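Local coordinates for period circadian protein homolog 2 (Mus musculus, PDB 3GDI) that probably acts in the mammalian circadian clock as a transcriptional regulator, its tandem PAS domains mediating protein-protein interactions, at residues 23-29 and 40-45; 72-77 and 103-107; 186-190 and 234-238; 224-230 and 244-250. One frame throughout, in Å; residues are numbered along the deposited sequence.

How the contacts relate
The four contacts divide between two PAS domains, each with a five-stranded antiparallel sheet: contacts 1 and 2 lie in the first, contacts 3 and 4 in the second. Contact 1, at the surface, and contact 4, partly buried, each tie together a hairpin at one margin of a sheet, contact 4 through four backbone hydrogen bonds, contact 1 through one, a glutamine side chain and apolar contacts. Contacts 2 and 3 are buried; contact 2 is aromatic and apolar, whereas contact 3 adds a backbone bond and a water. Contacts 3 and 4 share strand 227-235 and meet where Phe234 CB lies 3.5 Å from Leu244 CD2. Between domains, Arg107 NH1 approaches Arg237 NH2 to 3.3 Å, a like-charge proximity.

Contact 1 (23-29 and 40-45); sequences NADMFAV and YISNQV
Strand 40-41 runs antiparallel to strand 26-29, entered through a type I turn from Asn23 to Met26. Tyr40 brings its carbonyl O to 3.2 Å from Val29 CA, a CA-H...O contact. Ile41 pairs with Val29 in a non-hydrogen-bonded bridge, their CA atoms 4.4 Å apart; on their shared face Ile41 CG1 meets Val29 CG2 at 3.9 Å, and Ile41 CD1 lies 4.1 Å from Phe27 CD2. Ser42 N donates to Ala28 O at 2.6 Å (158° at H), the backbone bond that closes the pairing. From Ser42 on the chain is loop, and Gln44 has positive phi (73°). Its chi1 and chi2, both t, extend the side chain back to the turn, where Gln44 NE2 donates to Asn23 O at 2.9 Å, although NE2 is crowded and less surely placed. Val45 CG1 packs on Phe27 CB at 3.6 Å, while the Phe27 ring meets Phe123 edge-to-face. The arrangement is the opening beta hairpin of a PAS fold, with 38-41 at one margin of the sheet and 26-31 beside strand 142-150.

Contact 2 (72-77 and 103-107); sequences VFHSYT and SFFCR
Phe104, with chi1 p at 62°, overlaps Tyr76 chiefly through the CB atoms: Phe104 CB sits over the Tyr76 ring, 3.6 Å from its centroid and 19° off the normal, while Tyr76 CB lies 3.8 Å from the Phe104 centroid, 28° off. The planes are 3° from parallel, but the centroids are 5.2 Å apart and the rings barely overlap, so reciprocal CH-pi contacts describe the pair better than a full stack. Helix 72-76 and strand 104-107 run 151° apart in direction, with a closest axis approach of 9.0 Å. In register, Phe73 faces Cys106 (CA-CA 7.3 Å) and Tyr76 faces Phe104 (CA-CA 7.0 Å). Around the Phe104 ring, Val72 CG1 meets Phe104 CD1 at 4.2 Å, Phe73 CD2 meets CZ at 4.0 Å and Thr77 CG2 meets CZ at 4.2 Å. Phe73, chi1 t, also puts CB 4.1 Å from Cys106 SG. Thr77, chi1 p, turns OG1 back to donate to Phe73 O at 2.5 Å. Phe105 points away from the helix, its side chain touching Pro192. Strand 104-108, outermost in the sheet within this chain, pairs with 121-131; the apolar packing of helix 70-76 on it is the helix-on-sheet packing of a PAS domain.

Contact 3 (186-190 and 234-238); sequences PLLGY and FRTRN
In this PAS fold, the end of helix 184-188 packs against the turn after strand 227-235, within the hairpin with strand 241-252. Leu188 lies opposite Thr236 (CA-CA 4.8 Å) and Gly189 opposite Arg237 (CA-CA 4.7 Å); the directions 187-190 and 234-237 differ by 58°. One direct hydrogen bond spans the segments: Arg237 N to Leu188 O, 2.8 Å and 172° at H. Gly189 leaves the helix with positive phi (98°). A CB there would jam against the preceding carbonyl and fall 2.5 Å from Arg237 CB, so glycine fits sterically. Among apolar contacts, Leu188, m then t, brings CD1 to 3.7 Å from Phe234 CE2. Arg237 CB lies over the face of the Tyr190 ring (chi1 m), 4.2 Å from its centroid and 8° off the normal, a CH-pi contact. Arg235 NH2 forms a salt bridge with Glu286. Water-mediated bonding completes the contact: one molecule accepts a weak bond from Arg235 NH2 (2.5 Å), donates to Thr236 O (2.9 Å) and bonds Tyr190 OH at 2.9 Å.

Contact 4 (224-230 and 244-250); sequences GQPFDYS and LDTSWSS
Four backbone hydrogen bonds join these strands: Trp248 N to Phe227 O (2.8 Å), Phe227 N to Trp248 O (3.1 Å), Tyr229 N to Thr246 O (2.8 Å) and Thr246 N to Tyr229 O (2.9 Å). They define an antiparallel beta hairpin of the second PAS fold, with hydrogen-bonded pairs Phe227-Trp248 and Tyr229-Thr246 flanking the non-hydrogen-bonded pair Asp228-Ser247 (CA-CA 4.3 Å). The axes approach to 4.6 Å, with directions 143° apart. Beyond the strand start, Ser249 OG donates to Gly224 O at 3.0 Å; Gly224 has phi 116°, strained for any residue with a CB. One water bridges Gly224 N and Ser250 OG, both at 2.8 Å; another donates to Gln225 O (2.7 Å) and Trp248 O (3.1 Å). On the Asp228-Ser247 face, Ser247 OG makes a weak hydrogen bond with Trp255 of the second subunit. Helix 209-221 covers the face of Phe227, Tyr229 and Trp248. Phe227, chi1 p, presents its ring face to Trp248 CB, 4.2 Å from Phe227 CZ, and Tyr229 CB meets Trp248 CD1 at 4.2 Å.

Contact 1 (23-29 and 40-45)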
loop_
_atom_site.group_PDB
_atom_site.type_symbol
_atom_site.label_atom_id
_atom_site.label_comp_id
_atom_site.label_asym_id
_atom_site.label_seq_id
_atom_site.Cartn_x
_atom_site.Cartn_y
_atom_site.Cartn_z
ATOM N N ASN A 23 -13.625 28.813 -1.858
ATOM C CA ASN A 23 -14.457 27.844 -1.159
ATOM C C ASN A 23 -14.608 28.202 0.309
ATOM O O ASN A 23 -13.634 28.548 0.980
ATOM C CB ASN A 23 -13.850 26.447 -1.263
ATOM C CG ASN A 23 -13.658 26.007 -2.690
ATOM O OD1 ASN A 23 -12.928 26.641 -3.456
ATOM N ND2 ASN A 23 -14.316 24.914 -3.064
ATOM N N ALA A 24 -15.836 28.112 0.803
ATOM C CA ALA A 24 -16.115 28.412 2.199
ATOM C C ALA A 24 -15.723 27.213 3.054
ATOM O O ALA A 24 -15.847 27.246 4.278
ATOM C CB ALA A 24 -17.598 28.727 2.384
ATOM N N ASP A 25 -15.242 26.158 2.398
ATOM C CA ASP A 25 -14.844 24.942 3.095
ATOM C C ASP A 25 -13.356 24.615 3.020
ATOM O O ASP A 25 -12.937 23.550 3.464
ATOM C CB ASP A 25 -15.654 23.756 2.570
ATOM C CG ASP A 25 -17.030 23.672 3.196
ATOM O OD1 ASP A 25 -17.121 23.322 4.393
ATOM O OD2 ASP A 25 -18.018 23.964 2.494
ATOM N N MET A 26 -12.558 25.518 2.462
ATOM C CA MET A 26 -11.121 25.278 2.370
ATOM C C MET A 26 -10.310 26.084 3.378
ATOM O O MET A 26 -10.822 26.999 4.021
ATOM C CB MET A 26 -10.612 25.581 0.961
ATOM C CG MET A 26 -11.008 24.542 -0.062
ATOM S SD MET A 26 -10.128 24.729 -1.624
ATOM C CE MET A 26 -8.671 23.714 -1.318
ATOM N N PHE A 27 -9.042 25.720 3.523
ATOM C CA PHE A 27 -8.139 26.417 4.423
ATOM C C PHE A 27 -6.721 25.950 4.159
ATOM O O PHE A 27 -6.504 24.860 3.636
ATOM C CB PHE A 27 -8.516 26.192 5.899
ATOM C CG PHE A 27 -8.161 24.826 6.441
ATOM C CD1 PHE A 27 -9.074 23.777 6.386
ATOM C CD2 PHE A 27 -6.924 24.599 7.042
ATOM C CE1 PHE A 27 -8.758 22.524 6.925
ATOM C CE2 PHE A 27 -6.603 23.350 7.580
ATOM C CZ PHE A 27 -7.520 22.314 7.521
ATOM N N ALA A 28 -5.756 26.791 4.501
ATOM C CA ALA A 28 -4.355 26.459 4.295
ATOM C C ALA A 28 -3.644 26.394 5.636
ATOM O O ALA A 28 -4.068 27.029 6.603
ATOM C CB ALA A 28 -3.696 27.503 3.405
ATOM N N VAL A 29 -2.566 25.621 5.690
ATOM C CA VAL A 29 -1.797 25.474 6.915
ATOM C C VAL A 29 -0.365 25.056 6.605
ATOM O O VAL A 29 -0.128 24.189 5.765
ATOM C CB VAL A 29 -2.441 24.427 7.850
ATOM C CG1 VAL A 29 -2.515 23.083 7.148
ATOM C CG2 VAL A 29 -1.638 24.310 9.132
ATOM N N TYR A 40 1.952 28.474 10.154
ATOM C CA TYR A 40 0.940 29.368 9.590
ATOM C C TYR A 40 -0.391 28.639 9.420
ATOM O O TYR A 40 -0.422 27.480 9.002
ATOM C CB TYR A 40 1.392 29.916 8.229
ATOM C CG TYR A 40 0.277 30.567 7.423
ATOM C CD1 TYR A 40 -0.449 31.648 7.934
ATOM C CD2 TYR A 40 -0.068 30.086 6.156
ATOM C CE1 TYR A 40 -1.494 32.230 7.205
ATOM C CE2 TYR A 40 -1.109 30.662 5.419
ATOM C CZ TYR A 40 -1.816 31.729 5.949
ATOM O OH TYR A 40 -2.852 32.282 5.232
ATOM N N ILE A 41 -1.486 29.320 9.748
ATOM C CA ILE A 41 -2.820 28.742 9.622
ATOM C C ILE A 41 -3.725 29.759 8.917
ATOM O O ILE A 41 -3.782 30.927 9.304
ATOM C CB ILE A 41 -3.400 28.361 11.021
ATOM C CG1 ILE A 41 -3.930 26.923 10.998
ATOM C CG2 ILE A 41 -4.503 29.326 11.433
ATOM C CD1 ILE A 41 -5.079 26.683 10.034
ATOM N N SER A 42 -4.413 29.311 7.870
ATOM C CA SER A 42 -5.303 30.177 7.100
ATOM C C SER A 42 -6.575 30.517 7.866
ATOM O O SER A 42 -7.015 29.759 8.733
ATOM C CB SER A 42 -5.667 29.506 5.773
ATOM O OG SER A 42 -6.554 30.312 5.017
ATOM N N ASN A 43 -7.162 31.665 7.544
ATOM C CA ASN A 43 -8.388 32.111 8.196
ATOM C C ASN A 43 -9.565 31.235 7.766
ATOM O O ASN A 43 -9.388 30.280 7.004
ATOM C CB ASN A 43 -8.668 33.570 7.835
ATOM C CG ASN A 43 -7.606 34.513 8.359
ATOM O OD1 ASN A 43 -7.510 34.750 9.564
ATOM N ND2 ASN A 43 -6.795 35.051 7.456
ATOM N N GLN A 44 -10.757 31.564 8.258
ATOM C CA GLN A 44 -11.970 30.817 7.928
ATOM C C GLN A 44 -12.008 29.459 8.629
ATOM O O GLN A 44 -13.036 28.781 8.632
ATOM C CB GLN A 44 -12.076 30.632 6.407
ATOM C CG GLN A 44 -13.318 29.888 5.934
ATOM C CD GLN A 44 -13.431 29.841 4.418
ATOM O OE1 GLN A 44 -13.602 30.871 3.765
ATOM N NE2 GLN A 44 -13.333 28.644 3.853
ATOM N N VAL A 45 -10.887 29.066 9.225
ATOM C CA VAL A 45 -10.809 27.794 9.930
ATOM C C VAL A 45 -11.817 27.732 11.073
ATOM O O VAL A 45 -12.605 26.791 11.163
ATOM C CB VAL A 45 -9.396 27.552 10.495
ATOM C CG1 VAL A 45 -8.465 27.095 9.386
ATOM C CG2 VAL A 45 -8.867 28.827 11.124
#

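Contact 2 (72-77 and 103-107)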
loop_
_atom_site.group_PDB
_atom_site.type_symbol
_atom_site.label_atom_id
_atom_site.label_comp_id
_atom_site.label_asym_id
_atom_site.label_seq_id
_atom_site.Cartn_x
_atom_site.Cartn_y
_atom_site.Cartn_z
ATOM N N VAL A 72 -1.267 8.294 8.830
ATOM C CA VAL A 72 -1.523 8.568 7.418
ATOM C C VAL A 72 -0.901 9.911 7.025
ATOM O O VAL A 72 -0.167 10.001 6.044
ATOM C CB VAL A 72 -3.048 8.596 7.143
ATOM C CG1 VAL A 72 -3.328 8.969 5.693
ATOM C CG2 VAL A 72 -3.644 7.235 7.470
ATOM N N PHE A 73 -1.197 10.944 7.811
ATOM C CA PHE A 73 -0.684 12.294 7.581
ATOM C C PHE A 73 0.837 12.329 7.478
ATOM O O PHE A 73 1.385 12.986 6.613
ATOM C CB PHE A 73 -1.155 13.222 8.716
ATOM C CG PHE A 73 -0.523 14.588 8.695
ATOM C CD1 PHE A 73 0.716 14.808 9.289
ATOM C CD2 PHE A 73 -1.161 15.651 8.071
ATOM C CE1 PHE A 73 1.310 16.069 9.259
ATOM C CE2 PHE A 73 -0.580 16.909 8.035
ATOM C CZ PHE A 73 0.662 17.119 8.632
ATOM N N HIS A 74 1.517 11.629 8.376
ATOM C CA HIS A 74 2.975 11.588 8.370
ATOM C C HIS A 74 3.491 10.887 7.124
ATOM O O HIS A 74 4.471 11.313 6.508
ATOM C CB HIS A 74 3.474 10.860 9.617
ATOM C CG HIS A 74 3.358 11.670 10.871
ATOM N ND1 HIS A 74 3.057 11.110 12.095
ATOM C CD2 HIS A 74 3.514 12.999 11.092
ATOM C CE1 HIS A 74 3.032 12.058 13.015
ATOM N NE2 HIS A 74 3.306 13.213 12.432
ATOM N N SER A 75 2.822 9.802 6.753
ATOM C CA SER A 75 3.214 9.041 5.574
ATOM C C SER A 75 3.188 9.882 4.296
ATOM O O SER A 75 4.128 9.846 3.510
ATOM C CB SER A 75 2.303 7.827 5.408
ATOM O OG SER A 75 2.485 7.252 4.131
ATOM N N TYR A 76 2.118 10.644 4.099
ATOM C CA TYR A 76 1.978 11.470 2.908
ATOM C C TYR A 76 2.677 12.822 3.001
ATOM O O TYR A 76 2.684 13.583 2.038
ATOM C CB TYR A 76 0.495 11.690 2.594
ATOM C CG TYR A 76 -0.200 10.502 1.947
ATOM C CD1 TYR A 76 -0.033 10.223 0.583
ATOM C CD2 TYR A 76 -1.032 9.664 2.692
ATOM C CE1 TYR A 76 -0.683 9.141 -0.026
ATOM C CE2 TYR A 76 -1.687 8.576 2.093
ATOM C CZ TYR A 76 -1.506 8.323 0.732
ATOM O OH TYR A 76 -2.140 7.251 0.146
ATOM N N THR A 77 3.258 13.128 4.153
ATOM C CA THR A 77 3.946 14.401 4.327
ATOM C C THR A 77 5.430 14.143 4.510
ATOM O O THR A 77 6.201 15.049 4.818
ATOM C CB THR A 77 3.402 15.183 5.554
ATOM O OG1 THR A 77 3.503 14.371 6.730
ATOM C CG2 THR A 77 1.948 15.570 5.339
ATOM N N SER A 103 -2.740 13.692 -3.305
ATOM C CA SER A 103 -3.530 14.183 -2.181
ATOM C C SER A 103 -4.048 13.011 -1.361
ATOM O O SER A 103 -4.313 11.939 -1.902
ATOM C CB SER A 103 -4.720 15.009 -2.675
ATOM O OG SER A 103 -4.291 16.243 -3.213
ATOM N N PHE A 104 -4.194 13.218 -0.058
ATOM C CA PHE A 104 -4.691 12.178 0.835
ATOM C C PHE A 104 -5.839 12.769 1.648
ATOM O O PHE A 104 -6.103 13.970 1.562
ATOM C CB PHE A 104 -3.558 11.689 1.753
ATOM C CG PHE A 104 -2.995 12.758 2.649
ATOM C CD1 PHE A 104 -3.375 12.836 3.985
ATOM C CD2 PHE A 104 -2.120 13.718 2.150
ATOM C CE1 PHE A 104 -2.895 13.853 4.807
ATOM C CE2 PHE A 104 -1.635 14.739 2.968
ATOM C CZ PHE A 104 -2.029 14.804 4.301
ATOM N N PHE A 105 -6.522 11.936 2.428
ATOM C CA PHE A 105 -7.643 12.405 3.241
ATOM C C PHE A 105 -7.431 12.264 4.744
ATOM O O PHE A 105 -6.822 11.309 5.215
ATOM C CB PHE A 105 -8.920 11.659 2.858
ATOM C CG PHE A 105 -9.296 11.807 1.420
ATOM C CD1 PHE A 105 -8.590 11.134 0.432
ATOM C CD2 PHE A 105 -10.360 12.617 1.049
ATOM C CE1 PHE A 105 -8.938 11.264 -0.907
ATOM C CE2 PHE A 105 -10.714 12.755 -0.284
ATOM C CZ PHE A 105 -10.000 12.075 -1.265
ATOM N N CYS A 106 -7.966 13.222 5.489
ATOM C CA CYS A 106 -7.866 13.237 6.946
ATOM C C CYS A 106 -9.116 13.833 7.570
ATOM O O CYS A 106 -9.744 14.728 6.996
ATOM C CB CYS A 106 -6.657 14.060 7.395
ATOM S SG CYS A 106 -5.168 13.108 7.762
ATOM N N ARG A 107 -9.485 13.319 8.739
ATOM C CA ARG A 107 -10.641 13.828 9.466
ATOM C C ARG A 107 -10.075 14.809 10.487
ATOM O O ARG A 107 -9.193 14.460 11.270
ATOM C CB ARG A 107 -11.382 12.678 10.151
ATOM C CG ARG A 107 -12.442 12.027 9.259
ATOM C CD ARG A 107 -12.643 10.540 9.547
ATOM N NE ARG A 107 -11.494 9.762 9.089
ATOM C CZ ARG A 107 -11.528 8.474 8.747
ATOM N NH1 ARG A 107 -12.662 7.786 8.804
ATOM N NH2 ARG A 107 -10.419 7.872 8.340
#

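Contact 3 (186-190 and 234-238)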
loop_
_atom_site.group_PDB
_atom_site.type_symbol
_atom_site.label_atom_id
_atom_site.label_comp_id
_atom_site.label_asym_id
_atom_site.label_seq_id
_atom_site.Cartn_x
_atom_site.Cartn_y
_atom_site.Cartn_z
ATOM N N PRO A 186 -16.317 10.421 -1.458
ATOM C CA PRO A 186 -17.631 11.071 -1.424
ATOM C C PRO A 186 -18.809 10.114 -1.655
ATOM O O PRO A 186 -19.939 10.402 -1.258
ATOM C CB PRO A 186 -17.527 12.123 -2.534
ATOM C CG PRO A 186 -16.075 12.431 -2.566
ATOM C CD PRO A 186 -15.447 11.070 -2.452
ATOM N N LEU A 187 -18.566 8.977 -2.293
ATOM C CA LEU A 187 -19.668 8.050 -2.549
ATOM C C LEU A 187 -19.800 6.935 -1.512
ATOM O O LEU A 187 -20.812 6.240 -1.480
ATOM C CB LEU A 187 -19.526 7.442 -3.951
ATOM C CG LEU A 187 -19.609 8.406 -5.142
ATOM C CD1 LEU A 187 -19.155 7.705 -6.399
ATOM C CD2 LEU A 187 -21.027 8.919 -5.301
ATOM N N LEU A 188 -18.793 6.775 -0.653
ATOM C CA LEU A 188 -18.832 5.714 0.350
ATOM C C LEU A 188 -18.805 6.169 1.798
ATOM O O LEU A 188 -19.366 5.509 2.662
ATOM C CB LEU A 188 -17.677 4.738 0.121
ATOM C CG LEU A 188 -17.684 3.967 -1.197
ATOM C CD1 LEU A 188 -16.525 3.001 -1.176
ATOM C CD2 LEU A 188 -19.008 3.227 -1.389
ATOM N N GLY A 189 -18.155 7.289 2.071
ATOM C CA GLY A 189 -18.081 7.756 3.445
ATOM C C GLY A 189 -16.770 7.363 4.115
ATOM O O GLY A 189 -16.390 7.941 5.139
ATOM N N TYR A 190 -16.076 6.379 3.544
ATOM C CA TYR A 190 -14.800 5.949 4.101
ATOM C C TYR A 190 -13.667 6.726 3.467
ATOM O O TYR A 190 -13.790 7.193 2.339
ATOM C CB TYR A 190 -14.520 4.474 3.809
ATOM C CG TYR A 190 -15.488 3.476 4.377
ATOM C CD1 TYR A 190 -16.403 2.821 3.552
ATOM C CD2 TYR A 190 -15.448 3.133 5.725
ATOM C CE1 TYR A 190 -17.249 1.839 4.058
ATOM C CE2 TYR A 190 -16.292 2.155 6.246
ATOM C CZ TYR A 190 -17.185 1.510 5.410
ATOM O OH TYR A 190 -17.998 0.519 5.919
ATOM N N PHE A 234 -22.941 -2.642 -1.897
ATOM C CA PHE A 234 -21.718 -2.316 -1.170
ATOM C C PHE A 234 -22.065 -1.462 0.058
ATOM O O PHE A 234 -22.791 -0.466 -0.061
ATOM C CB PHE A 234 -20.806 -1.526 -2.104
ATOM C CG PHE A 234 -19.383 -1.441 -1.647
ATOM C CD1 PHE A 234 -18.411 -2.278 -2.208
ATOM C CD2 PHE A 234 -19.001 -0.519 -0.678
ATOM C CE1 PHE A 234 -17.073 -2.195 -1.810
ATOM C CE2 PHE A 234 -17.669 -0.430 -0.272
ATOM C CZ PHE A 234 -16.701 -1.269 -0.840
ATOM N N ARG A 235 -21.549 -1.834 1.229
ATOM C CA ARG A 235 -21.834 -1.088 2.446
ATOM C C ARG A 235 -21.042 0.209 2.579
ATOM O O ARG A 235 -19.840 0.251 2.314
ATOM C CB ARG A 235 -21.581 -1.959 3.672
ATOM C CG ARG A 235 -21.917 -1.270 4.993
ATOM C CD ARG A 235 -22.162 -2.288 6.103
ATOM N NE ARG A 235 -21.087 -3.271 6.177
ATOM C CZ ARG A 235 -19.846 -2.990 6.555
ATOM N NH1 ARG A 235 -18.926 -3.946 6.584
ATOM N NH2 ARG A 235 -19.529 -1.754 6.921
ATOM N N THR A 236 -21.718 1.271 2.999
ATOM C CA THR A 236 -21.045 2.546 3.163
ATOM C C THR A 236 -20.698 2.766 4.633
ATOM O O THR A 236 -21.009 1.935 5.492
ATOM C CB THR A 236 -21.912 3.722 2.664
ATOM O OG1 THR A 236 -22.966 3.979 3.599
ATOM C CG2 THR A 236 -22.522 3.393 1.307
ATOM N N ARG A 237 -20.060 3.900 4.905
ATOM C CA ARG A 237 -19.626 4.266 6.246
ATOM C C ARG A 237 -20.778 4.329 7.245
ATOM O O ARG A 237 -20.602 3.983 8.405
ATOM C CB ARG A 237 -18.905 5.620 6.190
ATOM C CG ARG A 237 -18.247 6.082 7.487
ATOM C CD ARG A 237 -17.102 5.169 7.877
ATOM N NE ARG A 237 -16.100 5.832 8.714
ATOM C CZ ARG A 237 -16.352 6.424 9.882
ATOM N NH1 ARG A 237 -17.585 6.452 10.374
ATOM N NH2 ARG A 237 -15.360 6.985 10.565
ATOM N N ASN A 238 -21.953 4.766 6.796
ATOM C CA ASN A 238 -23.102 4.878 7.690
ATOM C C ASN A 238 -23.915 3.590 7.828
ATOM O O ASN A 238 -25.044 3.609 8.323
ATOM C CB ASN A 238 -24.006 6.047 7.253
ATOM C CG ASN A 238 -24.796 5.762 5.970
ATOM O OD1 ASN A 238 -25.305 6.685 5.332
ATOM N ND2 ASN A 238 -24.913 4.493 5.604
HETATM O O HOH W 1 -20.063 0.509 7.893
#

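Contact 4 (224-230 and 244-250)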
loop_
_atom_site.group_PDB
_atom_site.type_symbol
_atom_site.label_atom_id
_atom_site.label_comp_id
_atom_site.label_asym_id
_atom_site.label_seq_id
_atom_site.Cartn_x
_atom_site.Cartn_y
_atom_site.Cartn_z
ATOM N N GLY A 224 -8.553 -10.601 -18.744
ATOM C CA GLY A 224 -8.243 -9.183 -18.860
ATOM C C GLY A 224 -9.295 -8.329 -19.545
ATOM O O GLY A 224 -9.338 -7.116 -19.338
ATOM N N GLN A 225 -10.138 -8.945 -20.367
ATOM C CA GLN A 225 -11.191 -8.213 -21.061
ATOM C C GLN A 225 -12.281 -7.855 -20.046
ATOM O O GLN A 225 -12.905 -8.735 -19.450
ATOM C CB GLN A 225 -11.768 -9.090 -22.185
ATOM C CG GLN A 225 -12.814 -8.420 -23.090
ATOM C CD GLN A 225 -12.247 -7.276 -23.930
ATOM O OE1 GLN A 225 -11.253 -7.439 -24.643
ATOM N NE2 GLN A 225 -12.887 -6.115 -23.854
ATOM N N PRO A 226 -12.526 -6.556 -19.833
ATOM C CA PRO A 226 -13.552 -6.115 -18.875
ATOM C C PRO A 226 -14.948 -6.681 -19.163
ATOM O O PRO A 226 -15.285 -6.956 -20.311
ATOM C CB PRO A 226 -13.523 -4.592 -19.007
ATOM C CG PRO A 226 -12.117 -4.306 -19.452
ATOM C CD PRO A 226 -11.851 -5.402 -20.451
ATOM N N PHE A 227 -15.752 -6.854 -18.121
ATOM C CA PHE A 227 -17.112 -7.346 -18.301
ATOM C C PHE A 227 -18.014 -6.802 -17.199
ATOM O O PHE A 227 -17.568 -6.563 -16.079
ATOM C CB PHE A 227 -17.145 -8.883 -18.325
ATOM C CG PHE A 227 -16.978 -9.532 -16.978
ATOM C CD1 PHE A 227 -18.049 -9.611 -16.086
ATOM C CD2 PHE A 227 -15.757 -10.114 -16.621
ATOM C CE1 PHE A 227 -17.911 -10.268 -14.857
ATOM C CE2 PHE A 227 -15.609 -10.773 -15.398
ATOM C CZ PHE A 227 -16.689 -10.852 -14.512
ATOM N N ASP A 228 -19.288 -6.610 -17.527
ATOM C CA ASP A 228 -20.246 -6.071 -16.578
ATOM C C ASP A 228 -20.976 -7.092 -15.726
ATOM O O ASP A 228 -21.221 -8.229 -16.133
ATOM C CB ASP A 228 -21.282 -5.231 -17.310
ATOM C CG ASP A 228 -20.676 -4.031 -17.996
ATOM O OD1 ASP A 228 -21.344 -3.453 -18.877
ATOM O OD2 ASP A 228 -19.537 -3.661 -17.649
ATOM N N TYR A 229 -21.312 -6.655 -14.522
ATOM C CA TYR A 229 -22.061 -7.463 -13.592
ATOM C C TYR A 229 -22.773 -6.510 -12.658
ATOM O O TYR A 229 -22.176 -5.569 -12.141
ATOM C CB TYR A 229 -21.164 -8.389 -12.776
ATOM C CG TYR A 229 -21.973 -9.324 -11.909
ATOM C CD1 TYR A 229 -22.272 -10.619 -12.330
ATOM C CD2 TYR A 229 -22.521 -8.881 -10.702
ATOM C CE1 TYR A 229 -23.106 -11.451 -11.572
ATOM C CE2 TYR A 229 -23.356 -9.700 -9.939
ATOM C CZ TYR A 229 -23.645 -10.981 -10.379
ATOM O OH TYR A 229 -24.484 -11.777 -9.626
ATOM N N SER A 230 -24.057 -6.760 -12.453
ATOM C CA SER A 230 -24.881 -5.942 -11.580
ATOM C C SER A 230 -26.165 -6.693 -11.276
ATOM O O SER A 230 -26.586 -7.546 -12.058
ATOM C CB SER A 230 -25.205 -4.615 -12.262
ATOM O OG SER A 230 -25.531 -4.828 -13.619
ATOM N N LEU A 244 -24.537 -1.013 -6.782
ATOM C CA LEU A 244 -23.555 -0.776 -7.823
ATOM C C LEU A 244 -23.755 -1.562 -9.113
ATOM O O LEU A 244 -24.316 -2.659 -9.119
ATOM C CB LEU A 244 -22.163 -1.098 -7.278
ATOM C CG LEU A 244 -21.515 -0.186 -6.232
ATOM C CD1 LEU A 244 -22.530 0.286 -5.228
ATOM C CD2 LEU A 244 -20.394 -0.949 -5.549
ATOM N N ASP A 245 -23.303 -0.953 -10.205
ATOM C CA ASP A 245 -23.295 -1.549 -11.536
ATOM C C ASP A 245 -21.782 -1.609 -11.713
ATOM O O ASP A 245 -21.109 -0.576 -11.745
ATOM C CB ASP A 245 -23.914 -0.619 -12.585
ATOM C CG ASP A 245 -25.433 -0.626 -12.548
ATOM O OD1 ASP A 245 -26.063 0.120 -13.335
ATOM O OD2 ASP A 245 -26.002 -1.379 -11.735
ATOM N N THR A 246 -21.239 -2.814 -11.811
ATOM C CA THR A 246 -19.802 -2.941 -11.898
ATOM C C THR A 246 -19.229 -3.560 -13.143
ATOM O O THR A 246 -19.838 -4.414 -13.776
ATOM C CB THR A 246 -19.275 -3.742 -10.698
ATOM O OG1 THR A 246 -19.688 -3.106 -9.479
ATOM C CG2 THR A 246 -17.760 -3.828 -10.740
ATOM N N SER A 247 -18.031 -3.105 -13.474
ATOM C CA SER A 247 -17.281 -3.613 -14.607
ATOM C C SER A 247 -16.006 -4.185 -13.977
ATOM O O SER A 247 -15.301 -3.486 -13.257
ATOM C CB SER A 247 -16.940 -2.480 -15.565
ATOM O OG SER A 247 -15.856 -2.851 -16.399
ATOM N N TRP A 248 -15.724 -5.455 -14.233
ATOM C CA TRP A 248 -14.556 -6.095 -13.649
ATOM C C TRP A 248 -13.422 -6.407 -14.625
ATOM O O TRP A 248 -13.658 -6.773 -15.776
ATOM C CB TRP A 248 -14.960 -7.389 -12.944
ATOM C CG TRP A 248 -15.869 -7.192 -11.773
ATOM C CD1 TRP A 248 -17.222 -7.385 -11.742
ATOM C CD2 TRP A 248 -15.497 -6.729 -10.459
ATOM N NE1 TRP A 248 -17.716 -7.070 -10.493
ATOM C CE2 TRP A 248 -16.679 -6.660 -9.689
ATOM C CE3 TRP A 248 -14.278 -6.358 -9.865
ATOM C CZ2 TRP A 248 -16.681 -6.234 -8.357
ATOM C CZ3 TRP A 248 -14.279 -5.933 -8.544
ATOM C CH2 TRP A 248 -15.477 -5.875 -7.804
ATOM N N SER A 249 -12.187 -6.269 -14.140
ATOM C CA SER A 249 -11.005 -6.546 -14.946
ATOM C C SER A 249 -9.826 -6.981 -14.061
ATOM O O SER A 249 -9.920 -6.977 -12.829
ATOM C CB SER A 249 -10.624 -5.310 -15.755
ATOM O OG SER A 249 -9.717 -5.656 -16.788
ATOM N N SER A 250 -8.714 -7.365 -14.679
ATOM C CA SER A 250 -7.560 -7.790 -13.901
ATOM C C SER A 250 -6.259 -7.387 -14.554
ATOM O O SER A 250 -6.207 -7.155 -15.758
ATOM C CB SER A 250 -7.564 -9.311 -13.734
ATOM O OG SER A 250 -7.632 -9.947 -14.994
HETATM O O HOH W 2 -10.052 -10.341 -16.445
HETATM O O HOH W 3 -5.961 -6.316 -18.949
HETATM O O HOH W 4 -12.507 -9.477 -16.846
#